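Acyl-coenzyme A oxidase (Caenorhabditis elegans, PDB 5K3H) catalyses the FAD-dependent, oxygen-consuming desaturation of acyl-CoA to (2E)-enoyl-CoA, the first step of peroxisomal beta-oxidation. Local coordinates at residues B[52-55]-B[56-59]. Residues are numbered along the deposited sequence; the frame is centred on the assembly and turned at random.
Sequences AEIP and ELHD
His58 lays its imidazole ring over Pro55 in a short 3-10 turn of the loop joining helix 38-52 to helix 68-85, a compact case of side chain and backbone closing a bend together. Two successive i to i+3 hydrogen bonds make the turn: Leu57 N to Ile54 O, 2.9 Å, and His58 N to Pro55 O, 3.0 Å with an N-H...O angle of 159°. The tight side is largely apolar, where Ile54 and Leu57 run side by side and Ile54 CG2 meets Leu57 CD1 at 3.7 Å; Val81 and Leu82 of helix 68-85, together with Ile89, continue this packing. Ile54 CG2 can also touch Glu56 because it lies anti to the backbone N, and Glu56 OE2, which has a long, weak ion pair with Arg85, comes across to within 3.4 Å of it. The other side is looser: Pro55 and Ala52 are exposed, and the partly exposed His58 has Ala52 O at its ring edge, 3.9 Å from CE1. Its NE2 is hydrogen-bonded to Leu51 O, tethering the ring to Leu51 of helix 38-52. With an alanine here, Leu51 O would probably lose this partner and Pro55 CA its aromatic face. The ring receives a CH-pi contact almost squarely, with Pro55 CA 3.6 Å from the His58 centroid and only 12° off the ring normal.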
loop_
_atom_site.group_PDB
_atom_site.type_symbol
_atom_site.label_atom_id
_atom_site.label_comp_id
_atom_site.label_asym_id
_atom_site.label_seq_id
_atom_site.Cartn_x
_atom_site.Cartn_y
_atom_site.Cartn_z
ATOM N N ALA B 52 25.707 -19.744 -7.245
ATOM C CA ALA B 52 25.415 -20.864 -6.358
ATOM C C ALA B 52 26.686 -21.500 -5.813
ATOM O O ALA B 52 26.637 -22.153 -4.762
ATOM C CB ALA B 52 24.557 -21.916 -7.071
ATOM N N GLU B 53 27.816 -21.336 -6.510
ATOM C CA GLU B 53 29.105 -21.860 -6.080
ATOM C C GLU B 53 29.886 -20.878 -5.222
ATOM O O GLU B 53 31.005 -21.199 -4.825
ATOM C CB GLU B 53 29.987 -22.205 -7.280
ATOM C CG GLU B 53 29.422 -23.156 -8.304
ATOM C CD GLU B 53 30.373 -23.340 -9.496
ATOM O OE1 GLU B 53 31.350 -22.566 -9.621
ATOM O OE2 GLU B 53 30.115 -24.233 -10.333
ATOM N N ILE B 54 29.352 -19.695 -4.929
ATOM C CA ILE B 54 30.118 -18.682 -4.202
ATOM C C ILE B 54 29.342 -18.309 -2.946
ATOM O O ILE B 54 28.722 -17.238 -2.892
ATOM C CB ILE B 54 30.367 -17.428 -5.058
ATOM C CG1 ILE B 54 30.949 -17.769 -6.423
ATOM C CG2 ILE B 54 31.292 -16.465 -4.359
ATOM C CD1 ILE B 54 31.108 -16.530 -7.290
ATOM N N PRO B 55 29.398 -19.121 -1.898
ATOM C CA PRO B 55 28.558 -18.852 -0.725
ATOM C C PRO B 55 28.901 -17.549 -0.015
ATOM O O PRO B 55 28.049 -17.017 0.712
ATOM C CB PRO B 55 28.806 -20.074 0.171
ATOM C CG PRO B 55 30.134 -20.626 -0.285
ATOM C CD PRO B 55 30.167 -20.368 -1.765
ATOM N N GLU B 56 30.107 -17.005 -0.212
ATOM C CA GLU B 56 30.446 -15.716 0.387
ATOM C C GLU B 56 29.602 -14.583 -0.193
ATOM O O GLU B 56 29.525 -13.497 0.405
ATOM C CB GLU B 56 31.947 -15.422 0.218
ATOM C CG GLU B 56 32.601 -15.957 -1.091
ATOM C CD GLU B 56 32.934 -17.459 -1.057
ATOM O OE1 GLU B 56 32.808 -18.051 0.029
ATOM O OE2 GLU B 56 33.315 -18.050 -2.103
ATOM N N LEU B 57 28.956 -14.814 -1.331
ATOM C CA LEU B 57 28.068 -13.832 -1.929
ATOM C C LEU B 57 26.602 -14.071 -1.579
ATOM O O LEU B 57 25.726 -13.482 -2.221
ATOM C CB LEU B 57 28.259 -13.797 -3.448
ATOM C CG LEU B 57 29.524 -13.107 -3.956
ATOM C CD1 LEU B 57 29.664 -13.270 -5.435
ATOM C CD2 LEU B 57 29.476 -11.637 -3.608
ATOM N N HIS B 58 26.307 -14.962 -0.634
ATOM C CA HIS B 58 24.929 -15.229 -0.241
ATOM C C HIS B 58 24.520 -14.410 0.980
ATOM O O HIS B 58 25.361 -13.958 1.765
ATOM C CB HIS B 58 24.727 -16.716 0.053
ATOM C CG HIS B 58 24.996 -17.604 -1.121
ATOM N ND1 HIS B 58 24.992 -18.979 -1.028
ATOM C CD2 HIS B 58 25.234 -17.314 -2.422
ATOM C CE1 HIS B 58 25.243 -19.495 -2.218
ATOM N NE2 HIS B 58 25.393 -18.508 -3.080
ATOM N N ASP B 59 23.206 -14.214 1.128
ATOM C CA ASP B 59 22.694 -13.627 2.356
ATOM C C ASP B 59 23.124 -14.506 3.519
ATOM O O ASP B 59 22.882 -15.717 3.505
ATOM C CB ASP B 59 21.165 -13.550 2.331
ATOM C CG ASP B 59 20.617 -12.688 1.206
ATOM O OD1 ASP B 59 21.359 -11.858 0.641
ATOM O OD2 ASP B 59 19.429 -12.873 0.863
#